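PDB 1UN8: dihydroxyacetone kinase from Citrobacter freundii, which catalyses the ATP-dependent phosphorylation of dihydroxyacetone to dihydroxyacetone phosphate, using a divalent metal ion, magnesium or calcium. Local coordinates for residues 43-55 against 159-172. Numbering follows the deposited sequence.
Sequences RRDLNKNNVAVIS and HKIAGYFAERGYNL
Arg43 and Glu167 approach from opposite directions and form the salt bridge of this contact. The guanidinium comes end-on, with NH1 2.7 Å and NH2 2.8 Å from Glu167 OE1, so two N-H groups converge on one oxygen. That oxygen lies close to the guanidinium plane, and the carboxylate is turned 30° against it. The CB of Glu167 points away from 43-55, but two methylene groups give the chain length to fold back, and a bend at chi2 (-75°) turns the carboxylate toward Arg43.

Apolar packing is built from small and branched residues. Val53 straddles two helical turns, CG1 resting 4.1 Å from Ala162 CB and CG2 3.7 Å from Ala166 CB. With mere methyls there, the helix can lie close to the strand; the axes of 52-55 and 159-167 come within 8.8 Å and run roughly antiparallel (156°). Val51 carries the packing past the helix end: its CG1 lies 4.0 Å from Leu172 CD1, the side chains crossing at about a right angle. Here the helix covers one face of the mixed sheet of the DhaK domain, in which strand 52-59 is an inner strand; the CB of Ile54 points away from this helix, and its side chain packs on helix 88-98.

Uncharged polar side chains lie at both ends of the helical segment. Asn50 lays its amide against the helix C-terminus, with ND2 3.0 Å from Glu167 O and OD1 3.0 Å from Gly169 CA. Gly169, with positive phi, closes the helix in a Schellman motif. At the other end Ser55 OG sits at the imidazole edge of His159, 3.1 Å from CE1. His159 NE2 is hydrogen-bonded to His65 ND1, and Ser55 OG to Ile107 O; the Ser55 side chain lies near substrate-binding Lys109 and Asp114.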
ATOM      1  N   ARG A  43      -4.610   7.872  23.461  1.00 57.64           N
ATOM      2  CA  ARG A  43      -3.755   6.829  23.998  1.00 59.61           C
ATOM      3  C   ARG A  43      -4.176   6.443  25.408  1.00 61.43           C
ATOM      4  O   ARG A  43      -4.706   7.268  26.150  1.00 61.39           O
ATOM      5  CB  ARG A  43      -2.304   7.293  23.997  1.00 58.52           C
ATOM      6  CG  ARG A  43      -2.101   8.638  24.629  1.00 58.72           C
ATOM      7  CD  ARG A  43      -0.701   9.166  24.363  1.00 60.04           C
ATOM      8  NE  ARG A  43       0.329   8.406  25.066  1.00 60.52           N
ATOM      9  CZ  ARG A  43       1.609   8.765  25.134  1.00 61.46           C
ATOM     10  NH1 ARG A  43       2.019   9.882  24.533  1.00 61.25           N
ATOM     11  NH2 ARG A  43       2.479   8.017  25.808  1.00 59.88           N
ATOM     12  N   ARG A  44      -3.951   5.179  25.761  1.00 63.80           N
ATOM     13  CA  ARG A  44      -4.296   4.668  27.082  1.00 65.65           C
ATOM     14  C   ARG A  44      -3.186   5.014  28.078  1.00 66.44           C
ATOM     15  O   ARG A  44      -3.355   4.894  29.288  1.00 66.08           O
ATOM     16  CB  ARG A  44      -4.521   3.156  26.995  1.00 66.09           C
ATOM     17  CG  ARG A  44      -5.777   2.795  26.219  1.00 66.45           C
ATOM     18  CD  ARG A  44      -5.536   1.652  25.258  1.00 68.23           C
ATOM     19  NE  ARG A  44      -5.318   0.380  25.941  1.00 70.51           N
ATOM     20  CZ  ARG A  44      -6.259  -0.275  26.615  1.00 70.83           C
ATOM     21  NH1 ARG A  44      -7.485   0.225  26.699  1.00 71.52           N
ATOM     22  NH2 ARG A  44      -5.972  -1.426  27.203  1.00 69.72           N
ATOM     23  N   ASP A  45      -2.057   5.465  27.541  1.00 68.33           N
ATOM     24  CA  ASP A  45      -0.899   5.872  28.335  1.00 69.65           C
ATOM     25  C   ASP A  45      -1.056   7.303  28.797  1.00 68.89           C
ATOM     26  O   ASP A  45      -0.060   7.984  29.014  1.00 70.17           O
ATOM     27  CB  ASP A  45       0.377   5.827  27.492  1.00 72.78           C
ATOM     28  CG  ASP A  45       0.802   4.432  27.154  1.00 75.52           C
ATOM     29  OD1 ASP A  45      -0.047   3.673  26.630  1.00 78.51           O
ATOM     30  OD2 ASP A  45       1.986   4.101  27.408  1.00 76.07           O
ATOM     31  N   LEU A  46      -2.285   7.779  28.940  1.00 67.58           N
ATOM     32  CA  LEU A  46      -2.471   9.165  29.342  1.00 67.15           C
ATOM     33  C   LEU A  46      -1.693   9.627  30.569  1.00 66.75           C
ATOM     34  O   LEU A  46      -1.997   9.236  31.697  1.00 67.45           O
ATOM     35  CB  LEU A  46      -3.947   9.468  29.556  1.00 67.36           C
ATOM     36  CG  LEU A  46      -4.556  10.320  28.442  1.00 67.54           C
ATOM     37  CD1 LEU A  46      -5.862  10.928  28.931  1.00 67.61           C
ATOM     38  CD2 LEU A  46      -3.581  11.427  28.054  1.00 67.39           C
ATOM     39  N   ASN A  47      -0.683  10.463  30.334  1.00 65.43           N
ATOM     40  CA  ASN A  47       0.130  11.026  31.407  1.00 63.65           C
ATOM     41  C   ASN A  47       0.060  12.545  31.330  1.00 61.69           C
ATOM     42  O   ASN A  47       0.979  13.195  30.824  1.00 61.05           O
ATOM     43  CB  ASN A  47       1.591  10.575  31.290  1.00 64.44           C
ATOM     44  CG  ASN A  47       2.491  11.249  32.325  1.00 65.43           C
ATOM     45  OD1 ASN A  47       2.011  11.887  33.267  1.00 64.73           O
ATOM     46  ND2 ASN A  47       3.802  11.102  32.154  1.00 65.80           N
ATOM     47  N   LYS A  48      -1.033  13.106  31.842  1.00 59.74           N
ATOM     48  CA  LYS A  48      -1.238  14.551  31.816  1.00 58.35           C
ATOM     49  C   LYS A  48      -0.148  15.412  32.471  1.00 58.54           C
ATOM     50  O   LYS A  48      -0.250  16.639  32.485  1.00 58.29           O
ATOM     51  CB  LYS A  48      -2.596  14.887  32.431  1.00 57.50           C
ATOM     52  CG  LYS A  48      -3.751  14.210  31.729  1.00 55.72           C
ATOM     53  CD  LYS A  48      -5.085  14.678  32.279  1.00 55.59           C
ATOM     54  CE  LYS A  48      -6.215  13.878  31.666  1.00 55.73           C
ATOM     55  NZ  LYS A  48      -7.539  14.335  32.149  1.00 57.22           N
ATOM     56  N   ASN A  49       0.891  14.790  33.017  1.00 59.43           N
ATOM     57  CA  ASN A  49       1.963  15.564  33.631  1.00 60.45           C
ATOM     58  C   ASN A  49       2.820  16.128  32.516  1.00 60.25           C
ATOM     59  O   ASN A  49       3.453  17.172  32.672  1.00 60.49           O
ATOM     60  CB  ASN A  49       2.824  14.698  34.560  1.00 62.81           C
ATOM     61  CG  ASN A  49       2.122  14.366  35.853  1.00 63.79           C
ATOM     62  OD1 ASN A  49       1.487  15.234  36.461  1.00 64.17           O
ATOM     63  ND2 ASN A  49       2.234  13.112  36.288  1.00 63.48           N
ATOM     64  N   ASN A  50       2.847  15.418  31.392  1.00 59.82           N
ATOM     65  CA  ASN A  50       3.596  15.866  30.230  1.00 58.80           C
ATOM     66  C   ASN A  50       2.685  16.669  29.317  1.00 57.22           C
ATOM     67  O   ASN A  50       1.458  16.610  29.428  1.00 57.14           O
ATOM     68  CB  ASN A  50       4.173  14.681  29.456  1.00 60.34           C
ATOM     69  CG  ASN A  50       5.407  14.098  30.122  1.00 63.52           C
ATOM     70  OD1 ASN A  50       6.206  14.829  30.721  1.00 64.12           O
ATOM     71  ND2 ASN A  50       5.584  12.780  30.006  1.00 63.35           N
ATOM     72  N   VAL A  51       3.288  17.437  28.420  1.00 56.10           N
ATOM     73  CA  VAL A  51       2.514  18.244  27.490  1.00 54.35           C
ATOM     74  C   VAL A  51       1.837  17.352  26.461  1.00 52.34           C
ATOM     75  O   VAL A  51       2.444  16.426  25.932  1.00 51.93           O
ATOM     76  CB  VAL A  51       3.408  19.264  26.760  1.00 55.26           C
ATOM     77  CG1 VAL A  51       2.639  19.901  25.607  1.00 56.27           C
ATOM     78  CG2 VAL A  51       3.879  20.338  27.743  1.00 54.56           C
ATOM     79  N   ALA A  52       0.570  17.627  26.193  1.00 50.02           N
ATOM     80  CA  ALA A  52      -0.172  16.853  25.217  1.00 49.64           C
ATOM     81  C   ALA A  52       0.093  17.371  23.798  1.00 49.12           C
ATOM     82  O   ALA A  52       0.139  18.582  23.562  1.00 48.76           O
ATOM     83  CB  ALA A  52      -1.667  16.926  25.529  1.00 48.87           C
ATOM     84  N   VAL A  53       0.282  16.449  22.861  1.00 47.54           N
ATOM     85  CA  VAL A  53       0.499  16.812  21.465  1.00 44.70           C
ATOM     86  C   VAL A  53      -0.686  16.261  20.663  1.00 44.02           C
ATOM     87  O   VAL A  53      -0.730  15.064  20.347  1.00 42.39           O
ATOM     88  CB  VAL A  53       1.807  16.196  20.920  1.00 44.90           C
ATOM     89  CG1 VAL A  53       2.044  16.622  19.482  1.00 43.31           C
ATOM     90  CG2 VAL A  53       2.987  16.607  21.794  1.00 42.64           C
ATOM     91  N   ILE A  54      -1.639  17.116  20.320  1.00 43.16           N
ATOM     92  CA  ILE A  54      -2.842  16.700  19.584  1.00 41.47           C
ATOM     93  C   ILE A  54      -2.734  17.026  18.094  1.00 42.02           C
ATOM     94  O   ILE A  54      -2.146  18.052  17.712  1.00 41.93           O
ATOM     95  CB  ILE A  54      -4.105  17.389  20.133  1.00 41.64           C
ATOM     96  CG1 ILE A  54      -4.530  16.748  21.456  1.00 41.65           C
ATOM     97  CG2 ILE A  54      -5.232  17.324  19.114  1.00 41.32           C
ATOM     98  CD1 ILE A  54      -5.614  17.511  22.184  1.00 20.00           C
ATOM     99  N   SER A  55      -3.300  16.158  17.265  1.00 42.15           N
ATOM    100  CA  SER A  55      -3.309  16.396  15.833  1.00 42.04           C
ATOM    101  C   SER A  55      -4.616  15.890  15.238  1.00 41.96           C
ATOM    102  O   SER A  55      -5.586  15.627  15.958  1.00 40.93           O
ATOM    103  CB  SER A  55      -2.129  15.704  15.158  1.00 42.55           C
ATOM    104  OG  SER A  55      -1.951  16.183  13.837  1.00 41.87           O
ATOM    105  N   HIS A 159       5.550  15.606  14.179  1.00 46.16           N
ATOM    106  CA  HIS A 159       4.977  14.911  15.329  1.00 46.44           C
ATOM    107  C   HIS A 159       6.117  14.246  16.105  1.00 45.35           C
ATOM    108  O   HIS A 159       6.172  14.306  17.325  1.00 44.23           O
ATOM    109  CB  HIS A 159       3.992  13.813  14.894  1.00 46.37           C
ATOM    110  CG  HIS A 159       2.691  14.322  14.356  1.00 46.53           C
ATOM    111  ND1 HIS A 159       2.299  15.639  14.471  1.00 47.18           N
ATOM    112  CD2 HIS A 159       1.658  13.672  13.766  1.00 45.82           C
ATOM    113  CE1 HIS A 159       1.078  15.777  13.978  1.00 46.85           C
ATOM    114  NE2 HIS A 159       0.668  14.598  13.547  1.00 45.63           N
ATOM    115  N   LYS A 160       7.024  13.619  15.367  1.00 45.91           N
ATOM    116  CA  LYS A 160       8.153  12.904  15.947  1.00 47.60           C
ATOM    117  C   LYS A 160       8.992  13.768  16.881  1.00 49.08           C
ATOM    118  O   LYS A 160       9.318  13.365  17.997  1.00 49.34           O
ATOM    119  CB  LYS A 160       9.047  12.355  14.831  1.00 46.98           C
ATOM    120  CG  LYS A 160       9.999  11.251  15.276  1.00 46.29           C
ATOM    121  CD  LYS A 160       9.223  10.087  15.898  1.00 45.09           C
ATOM    122  CE  LYS A 160      10.149   8.944  16.285  1.00 44.57           C
ATOM    123  NZ  LYS A 160      11.132   9.332  17.337  1.00 44.03           N
ATOM    124  N   ILE A 161       9.360  14.951  16.407  1.00 50.53           N
ATOM    125  CA  ILE A 161      10.162  15.870  17.200  1.00 51.17           C
ATOM    126  C   ILE A 161       9.368  16.407  18.388  1.00 51.22           C
ATOM    127  O   ILE A 161       9.868  16.435  19.517  1.00 50.66           O
ATOM    128  CB  ILE A 161      10.672  17.028  16.312  1.00 51.45           C
ATOM    129  CG1 ILE A 161      11.943  16.579  15.587  1.00 52.23           C
ATOM    130  CG2 ILE A 161      10.879  18.280  17.140  1.00 49.19           C
ATOM    131  CD1 ILE A 161      13.207  16.834  16.382  1.00 57.85           C
ATOM    132  N   ALA A 162       8.136  16.831  18.138  1.00 50.19           N
ATOM    133  CA  ALA A 162       7.304  17.341  19.209  1.00 51.59           C
ATOM    134  C   ALA A 162       7.153  16.269  20.290  1.00 53.07           C
ATOM    135  O   ALA A 162       7.268  16.549  21.487  1.00 52.98           O
ATOM    136  CB  ALA A 162       5.940  17.726  18.662  1.00 51.50           C
ATOM    137  N   GLY A 163       6.898  15.040  19.853  1.00 53.37           N
ATOM    138  CA  GLY A 163       6.713  13.943  20.782  1.00 55.28           C
ATOM    139  C   GLY A 163       7.924  13.682  21.653  1.00 55.78           C
ATOM    140  O   GLY A 163       7.793  13.412  22.848  1.00 56.75           O
ATOM    141  N   TYR A 164       9.104  13.755  21.055  1.00 55.81           N
ATOM    142  CA  TYR A 164      10.343  13.525  21.779  1.00 56.45           C
ATOM    143  C   TYR A 164      10.397  14.400  23.029  1.00 56.50           C
ATOM    144  O   TYR A 164      10.521  13.897  24.145  1.00 56.94           O
ATOM    145  CB  TYR A 164      11.539  13.853  20.891  1.00 57.49           C
ATOM    146  CG  TYR A 164      12.866  13.682  21.584  1.00 59.95           C
ATOM    147  CD1 TYR A 164      13.471  12.429  21.667  1.00 60.82           C
ATOM    148  CD2 TYR A 164      13.501  14.765  22.197  1.00 59.89           C
ATOM    149  CE1 TYR A 164      14.681  12.256  22.348  1.00 61.73           C
ATOM    150  CE2 TYR A 164      14.708  14.604  22.883  1.00 61.04           C
ATOM    151  CZ  TYR A 164      15.293  13.347  22.955  1.00 62.11           C
ATOM    152  OH  TYR A 164      16.480  13.173  23.643  1.00 62.83           O
ATOM    153  N   PHE A 165      10.295  15.707  22.834  1.00 54.86           N
ATOM    154  CA  PHE A 165      10.349  16.649  23.935  1.00 55.22           C
ATOM    155  C   PHE A 165       9.178  16.548  24.905  1.00 55.87           C
ATOM    156  O   PHE A 165       9.377  16.595  26.116  1.00 56.26           O
ATOM    157  CB  PHE A 165      10.479  18.071  23.382  1.00 55.10           C
ATOM    158  CG  PHE A 165      11.794  18.324  22.692  1.00 55.23           C
ATOM    159  CD1 PHE A 165      12.955  18.531  23.432  1.00 55.47           C
ATOM    160  CD2 PHE A 165      11.888  18.290  21.303  1.00 55.03           C
ATOM    161  CE1 PHE A 165      14.197  18.696  22.798  1.00 55.57           C
ATOM    162  CE2 PHE A 165      13.122  18.451  20.658  1.00 54.73           C
ATOM    163  CZ  PHE A 165      14.279  18.654  21.410  1.00 55.51           C
ATOM    164  N   ALA A 166       7.963  16.395  24.390  1.00 56.60           N
ATOM    165  CA  ALA A 166       6.792  16.295  25.256  1.00 57.44           C
ATOM    166  C   ALA A 166       6.866  15.117  26.227  1.00 58.65           C
ATOM    167  O   ALA A 166       6.530  15.265  27.404  1.00 59.48           O
ATOM    168  CB  ALA A 166       5.522  16.200  24.419  1.00 56.38           C
ATOM    169  N   GLU A 167       7.297  13.953  25.739  1.00 59.21           N
ATOM    170  CA  GLU A 167       7.399  12.764  26.586  1.00 60.59           C
ATOM    171  C   GLU A 167       8.427  12.941  27.687  1.00 60.02           C
ATOM    172  O   GLU A 167       8.266  12.417  28.786  1.00 60.87           O
ATOM    173  CB  GLU A 167       7.769  11.529  25.753  1.00 61.14           C
ATOM    174  CG  GLU A 167       6.596  10.926  25.000  1.00 63.55           C
ATOM    175  CD  GLU A 167       5.657  10.141  25.900  1.00 64.03           C
ATOM    176  OE1 GLU A 167       4.485   9.928  25.505  1.00 62.85           O
ATOM    177  OE2 GLU A 167       6.100   9.725  26.995  1.00 64.82           O
ATOM    178  N   ARG A 168       9.476  13.692  27.378  1.00 58.96           N
ATOM    179  CA  ARG A 168      10.553  13.939  28.317  1.00 59.05           C
ATOM    180  C   ARG A 168      10.310  15.130  29.236  1.00 59.44           C
ATOM    181  O   ARG A 168      11.246  15.757  29.716  1.00 60.16           O
ATOM    182  CB  ARG A 168      11.861  14.088  27.544  1.00 58.03           C
ATOM    183  CG  ARG A 168      12.218  12.793  26.847  1.00 57.65           C
ATOM    184  CD  ARG A 168      13.418  12.876  25.928  1.00 57.37           C
ATOM    185  NE  ARG A 168      13.763  11.538  25.451  1.00 58.22           N
ATOM    186  CZ  ARG A 168      12.963  10.775  24.705  1.00 59.06           C
ATOM    187  NH1 ARG A 168      11.764  11.215  24.333  1.00 58.03           N
ATOM    188  NH2 ARG A 168      13.356   9.554  24.354  1.00 59.61           N
ATOM    189  N   GLY A 169       9.035  15.430  29.465  1.00 59.70           N
ATOM    190  CA  GLY A 169       8.654  16.505  30.356  1.00 59.63           C
ATOM    191  C   GLY A 169       9.021  17.947  30.059  1.00 60.46           C
ATOM    192  O   GLY A 169       8.835  18.803  30.932  1.00 60.92           O
ATOM    193  N   TYR A 170       9.539  18.249  28.871  1.00 59.49           N
ATOM    194  CA  TYR A 170       9.867  19.640  28.580  1.00 58.60           C
ATOM    195  C   TYR A 170       8.580  20.461  28.565  1.00 58.41           C
ATOM    196  O   TYR A 170       7.495  19.919  28.378  1.00 58.71           O
ATOM    197  CB  TYR A 170      10.578  19.765  27.243  1.00 58.46           C
ATOM    198  CG  TYR A 170      11.984  19.210  27.232  1.00 57.74           C
ATOM    199  CD1 TYR A 170      12.211  17.840  27.121  1.00 58.03           C
ATOM    200  CD2 TYR A 170      13.091  20.067  27.294  1.00 57.74           C
ATOM    201  CE1 TYR A 170      13.512  17.327  27.063  1.00 59.63           C
ATOM    202  CE2 TYR A 170      14.394  19.578  27.240  1.00 58.05           C
ATOM    203  CZ  TYR A 170      14.605  18.203  27.120  1.00 61.16           C
ATOM    204  OH  TYR A 170      15.896  17.707  27.038  1.00 60.76           O
ATOM    205  N   ASN A 171       8.688  21.767  28.764  1.00 59.04           N
ATOM    206  CA  ASN A 171       7.492  22.606  28.802  1.00 59.98           C
ATOM    207  C   ASN A 171       6.912  22.941  27.430  1.00 59.58           C
ATOM    208  O   ASN A 171       7.601  22.863  26.407  1.00 59.72           O
ATOM    209  CB  ASN A 171       7.771  23.907  29.571  1.00 61.03           C
ATOM    210  CG  ASN A 171       8.873  24.746  28.931  1.00 62.75           C
ATOM    211  OD1 ASN A 171       8.772  25.144  27.769  1.00 64.81           O
ATOM    212  ND2 ASN A 171       9.929  25.021  29.689  1.00 62.01           N
ATOM    213  N   LEU A 172       5.638  23.320  27.431  1.00 57.88           N
ATOM    214  CA  LEU A 172       4.927  23.679  26.213  1.00 58.06           C
ATOM    215  C   LEU A 172       5.759  24.562  25.296  1.00 58.48           C
ATOM    216  O   LEU A 172       5.921  24.275  24.112  1.00 59.09           O
ATOM    217  CB  LEU A 172       3.632  24.403  26.571  1.00 56.22           C
ATOM    218  CG  LEU A 172       2.736  24.852  25.418  1.00 56.07           C
ATOM    219  CD1 LEU A 172       2.522  23.694  24.451  1.00 55.98           C
ATOM    220  CD2 LEU A 172       1.403  25.342  25.975  1.00 55.35           C
TER